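Local coordinates for putative aldehyde dehydrogenase (Burkholderia cenocepacia, PDB 4YWE), which probably oxidises aldehydes with NAD or NADP as the electron acceptor, as a member of the aldehyde dehydrogenase family, at residues G138-T151 against Y474-G487. Residues are numbered along the deposited sequence; the frame is centred on the assembly and turned at random.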
# COMPACT_ATOMS: atom_id res chain seq x y z
N GLY A 138 -15.56 16.82 -8.34
CA GLY A 138 -16.94 16.46 -8.08
C GLY A 138 -17.14 14.96 -8.02
O GLY A 138 -18.27 14.47 -7.97
N TYR A 139 -16.03 14.22 -8.02
CA TYR A 139 -16.07 12.77 -7.97
C TYR A 139 -15.35 12.21 -6.75
O TYR A 139 -14.36 12.78 -6.29
CB TYR A 139 -15.45 12.17 -9.23
CG TYR A 139 -16.42 11.96 -10.37
CD1 TYR A 139 -16.71 12.98 -11.26
CD2 TYR A 139 -17.04 10.73 -10.56
CE1 TYR A 139 -17.59 12.79 -12.31
CE2 TYR A 139 -17.92 10.52 -11.60
CZ TYR A 139 -18.20 11.56 -12.47
OH TYR A 139 -19.08 11.36 -13.51
N THR A 140 -15.85 11.10 -6.23
CA THR A 140 -15.14 10.34 -5.21
C THR A 140 -15.09 8.87 -5.63
O THR A 140 -16.12 8.23 -5.82
CB THR A 140 -15.80 10.46 -3.83
OG1 THR A 140 -15.65 11.80 -3.34
CG2 THR A 140 -15.15 9.50 -2.85
N VAL A 141 -13.88 8.35 -5.78
CA VAL A 141 -13.69 6.98 -6.24
C VAL A 141 -13.10 6.14 -5.12
O VAL A 141 -12.05 6.47 -4.57
CB VAL A 141 -12.81 6.93 -7.49
CG1 VAL A 141 -12.51 5.49 -7.88
CG2 VAL A 141 -13.48 7.67 -8.64
N LEU A 142 -13.77 5.05 -4.78
CA LEU A 142 -13.26 4.11 -3.79
C LEU A 142 -13.27 2.69 -4.34
O LEU A 142 -14.06 2.36 -5.23
CB LEU A 142 -14.07 4.18 -2.49
CG LEU A 142 -15.54 3.77 -2.50
CD1 LEU A 142 -15.97 3.32 -1.11
CD2 LEU A 142 -16.43 4.91 -2.97
N THR A 143 -12.37 1.86 -3.82
CA THR A 143 -12.31 0.46 -4.22
C THR A 143 -12.47 -0.43 -3.00
O THR A 143 -11.97 -0.11 -1.92
CB THR A 143 -11.00 0.12 -4.94
OG1 THR A 143 -9.91 0.18 -4.01
CG2 THR A 143 -10.74 1.09 -6.09
N VAL A 144 -13.16 -1.55 -3.18
CA VAL A 144 -13.36 -2.50 -2.10
C VAL A 144 -12.96 -3.89 -2.56
O VAL A 144 -13.26 -4.29 -3.68
CB VAL A 144 -14.82 -2.49 -1.60
CG1 VAL A 144 -15.10 -1.23 -0.80
CG2 VAL A 144 -15.78 -2.60 -2.78
N ARG A 145 -12.26 -4.62 -1.70
CA ARG A 145 -11.81 -5.97 -2.03
C ARG A 145 -12.77 -6.99 -1.42
O ARG A 145 -12.70 -7.30 -0.24
CB ARG A 145 -10.38 -6.19 -1.55
CG ARG A 145 -9.40 -5.21 -2.19
CD ARG A 145 -7.96 -5.48 -1.80
NE ARG A 145 -7.07 -4.46 -2.36
CZ ARG A 145 -6.60 -4.48 -3.60
NH1 ARG A 145 -6.92 -5.48 -4.42
NH2 ARG A 145 -5.81 -3.51 -4.03
N GLU A 146 -13.66 -7.50 -2.26
CA GLU A 146 -14.72 -8.40 -1.82
C GLU A 146 -14.35 -9.85 -2.08
O GLU A 146 -13.67 -10.15 -3.06
CB GLU A 146 -16.03 -8.06 -2.52
CG GLU A 146 -16.49 -6.64 -2.32
CD GLU A 146 -17.61 -6.27 -3.26
OE1 GLU A 146 -17.65 -6.84 -4.37
OE2 GLU A 146 -18.46 -5.43 -2.89
N PRO A 147 -14.82 -10.76 -1.22
CA PRO A 147 -14.59 -12.19 -1.45
C PRO A 147 -15.20 -12.65 -2.77
O PRO A 147 -16.15 -12.03 -3.24
CB PRO A 147 -15.29 -12.85 -0.26
CG PRO A 147 -16.30 -11.85 0.19
CD PRO A 147 -15.66 -10.52 -0.03
N HIS A 148 -14.64 -13.71 -3.35
CA HIS A 148 -15.20 -14.27 -4.57
C HIS A 148 -16.60 -14.81 -4.31
O HIS A 148 -17.50 -14.70 -5.15
CB HIS A 148 -14.31 -15.40 -5.11
CG HIS A 148 -12.95 -14.94 -5.53
ND1 HIS A 148 -12.74 -14.12 -6.62
CD2 HIS A 148 -11.72 -15.20 -5.02
CE1 HIS A 148 -11.45 -13.90 -6.75
NE2 HIS A 148 -10.81 -14.54 -5.79
N GLY A 149 -16.79 -15.37 -3.12
CA GLY A 149 -18.04 -16.01 -2.75
C GLY A 149 -17.79 -17.40 -2.22
O GLY A 149 -17.47 -17.59 -1.05
N VAL A 150 -17.92 -18.39 -3.10
CA VAL A 150 -17.60 -19.76 -2.75
C VAL A 150 -16.28 -20.15 -3.41
O VAL A 150 -16.14 -20.06 -4.63
CB VAL A 150 -18.72 -20.73 -3.16
CG1 VAL A 150 -18.30 -22.17 -2.90
CG2 VAL A 150 -20.00 -20.40 -2.42
N THR A 151 -15.32 -20.57 -2.60
CA THR A 151 -14.01 -20.97 -3.11
C THR A 151 -13.83 -22.48 -3.04
O THR A 151 -14.15 -23.11 -2.03
CB THR A 151 -12.86 -20.29 -2.34
OG1 THR A 151 -13.01 -20.55 -0.94
CG2 THR A 151 -12.87 -18.79 -2.58
N TYR A 474 -5.25 -11.17 -1.86
CA TYR A 474 -5.61 -10.52 -3.12
C TYR A 474 -6.10 -11.54 -4.15
O TYR A 474 -6.89 -11.22 -5.03
CB TYR A 474 -4.43 -9.74 -3.68
CG TYR A 474 -3.93 -8.66 -2.75
CD1 TYR A 474 -4.67 -7.51 -2.52
CD2 TYR A 474 -2.71 -8.79 -2.09
CE1 TYR A 474 -4.22 -6.52 -1.67
CE2 TYR A 474 -2.25 -7.81 -1.24
CZ TYR A 474 -3.01 -6.68 -1.03
OH TYR A 474 -2.55 -5.70 -0.18
N GLY A 475 -5.62 -12.77 -4.03
CA GLY A 475 -6.05 -13.85 -4.90
C GLY A 475 -7.40 -14.41 -4.50
O GLY A 475 -8.09 -15.04 -5.30
N PHE A 476 -7.79 -14.18 -3.24
CA PHE A 476 -9.06 -14.68 -2.73
C PHE A 476 -10.12 -13.59 -2.65
O PHE A 476 -11.19 -13.79 -2.07
CB PHE A 476 -8.86 -15.33 -1.35
CG PHE A 476 -8.24 -16.69 -1.41
CD1 PHE A 476 -8.96 -17.77 -1.90
CD2 PHE A 476 -6.94 -16.90 -0.98
CE1 PHE A 476 -8.39 -19.03 -1.95
CE2 PHE A 476 -6.37 -18.16 -1.03
CZ PHE A 476 -7.10 -19.22 -1.52
N THR A 477 -9.82 -12.43 -3.22
CA THR A 477 -10.81 -11.37 -3.35
C THR A 477 -10.84 -10.84 -4.78
O THR A 477 -9.98 -11.18 -5.59
CB THR A 477 -10.53 -10.18 -2.38
OG1 THR A 477 -9.24 -9.63 -2.65
CG2 THR A 477 -10.60 -10.64 -0.93
N ALA A 478 -11.85 -10.03 -5.08
CA ALA A 478 -11.97 -9.38 -6.38
C ALA A 478 -12.27 -7.90 -6.18
O ALA A 478 -13.12 -7.54 -5.38
CB ALA A 478 -13.05 -10.04 -7.22
N LEU A 479 -11.56 -7.05 -6.92
CA LEU A 479 -11.68 -5.61 -6.73
C LEU A 479 -12.95 -5.05 -7.37
O LEU A 479 -13.24 -5.30 -8.54
CB LEU A 479 -10.45 -4.89 -7.30
CG LEU A 479 -10.29 -3.43 -6.88
CD1 LEU A 479 -9.94 -3.33 -5.41
CD2 LEU A 479 -9.25 -2.72 -7.74
N LYS A 480 -13.70 -4.30 -6.58
CA LYS A 480 -14.85 -3.56 -7.08
C LYS A 480 -14.57 -2.06 -6.97
O LYS A 480 -14.21 -1.57 -5.90
CB LYS A 480 -16.12 -3.92 -6.32
CG LYS A 480 -17.31 -3.02 -6.65
CD LYS A 480 -18.49 -3.26 -5.72
CE LYS A 480 -19.16 -4.60 -6.01
NZ LYS A 480 -20.30 -4.85 -5.08
N THR A 481 -14.74 -1.34 -8.07
CA THR A 481 -14.53 0.10 -8.07
C THR A 481 -15.86 0.85 -8.04
O THR A 481 -16.76 0.57 -8.84
CB THR A 481 -13.70 0.55 -9.29
OG1 THR A 481 -12.47 -0.18 -9.32
CG2 THR A 481 -13.40 2.04 -9.22
N ILE A 482 -15.97 1.80 -7.12
CA ILE A 482 -17.20 2.58 -6.97
C ILE A 482 -16.92 4.05 -7.26
O ILE A 482 -16.19 4.71 -6.52
CB ILE A 482 -17.81 2.39 -5.57
CG1 ILE A 482 -18.07 0.91 -5.30
CG2 ILE A 482 -19.08 3.21 -5.43
CD1 ILE A 482 -18.51 0.61 -3.89
N ALA A 483 -17.52 4.56 -8.33
CA ALA A 483 -17.31 5.95 -8.72
C ALA A 483 -18.55 6.80 -8.42
O ALA A 483 -19.59 6.64 -9.04
CB ALA A 483 -16.97 6.04 -10.20
N ILE A 484 -18.41 7.70 -7.45
CA ILE A 484 -19.53 8.54 -7.02
C ILE A 484 -19.43 9.94 -7.62
O ILE A 484 -18.49 10.68 -7.32
CB ILE A 484 -19.60 8.62 -5.49
CG1 ILE A 484 -19.46 7.23 -4.87
CG2 ILE A 484 -20.89 9.29 -5.05
CD1 ILE A 484 -19.26 7.26 -3.37
N ARG A 485 -20.40 10.30 -8.45
CA ARG A 485 -20.51 11.66 -8.95
C ARG A 485 -21.41 12.47 -8.02
O ARG A 485 -22.61 12.25 -7.97
CB ARG A 485 -21.05 11.68 -10.38
CG ARG A 485 -21.12 13.06 -11.00
CD ARG A 485 -21.68 13.01 -12.41
NE ARG A 485 -21.76 14.33 -13.02
CZ ARG A 485 -22.79 15.15 -12.89
NH1 ARG A 485 -23.84 14.79 -12.16
NH2 ARG A 485 -22.78 16.34 -13.47
N HIS A 486 -20.81 13.41 -7.29
CA HIS A 486 -21.55 14.16 -6.28
C HIS A 486 -21.45 15.67 -6.46
O HIS A 486 -22.20 16.42 -5.85
CB HIS A 486 -21.06 13.76 -4.88
CG HIS A 486 -19.57 13.79 -4.73
ND1 HIS A 486 -18.83 14.95 -4.78
CD2 HIS A 486 -18.68 12.79 -4.54
CE1 HIS A 486 -17.55 14.67 -4.62
NE2 HIS A 486 -17.43 13.36 -4.47
N GLY A 487 -20.51 16.11 -7.29
CA GLY A 487 -20.32 17.52 -7.53
C GLY A 487 -19.47 18.18 -6.46
O GLY A 487 -19.33 19.40 -6.41
OXT GLY A 487 -18.89 17.50 -5.61
O HOH W 1 -8.34 -7.75 -4.45
O HOH W 2 -15.70 -7.52 -6.04
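Gly138 O takes two backbone N-H groups from the end of the chain. His486 N lies 2.8 Å from Gly138 O, and Gly487 N approaches the same oxygen on a lone pair, in the carbonyl plane. The His486 ring lies with one face over Gly138 O. Its NE2 meets Thr140 OG1 at 2.6 Å, at the ring edge, and its ND1 donates to the terminal carboxylate oxygen OXT of Gly487. Bonds at both nitrogens fix the rotation of the imidazole. Tyr139 lays one ring face against Arg485, whose CB makes a CH-pi contact 3.9 Å from the ring centroid.

From there strands 139-147 and 477-485 run antiparallel, with paired backbone bonds at Thr140-Ile484, Leu142-Ile482, Val144-Lys480 and Glu146-Ala478. The pair belongs to the oligomerisation domain of the aldehyde dehydrogenase fold, where strand 139-147 lies between strand 130-133 and the C-terminal strand 477-485. Residues 481-484 continue the sheet by parallel pairing with a strand of the second subunit. Leu142 CD2 packs against Ile484 CD1 at 3.7 Å, on the face that also carries Val144 and Lys480.

The Lys480 chain runs extended to CD and then turns (chi3 -72°), which brings NZ alongside the Glu146 carboxylate. Lys480 NZ forms a salt bridge with Glu146 OE2 at 2.9 Å, on the syn lone pair. The same NZ donates to Ala433 O and Leu436 O of the second subunit. A water links Glu146 OE1 to Ala478 O. On the other face the Arg145 guanidinium is sandwiched between Leu479 CD1 and the ring edge of Tyr474. Arg145 NH2 forms a salt bridge with Glu131 OE2. A water joins Arg145 NH1 to Thr477 OG1, which is also hydrogen-bonded to Leu473 O. At the base, His148 NE2 donates to Gly475 O at 2.8 Å, almost in its own ring plane but above the carbonyl plane. His229 stacks on the His148 ring.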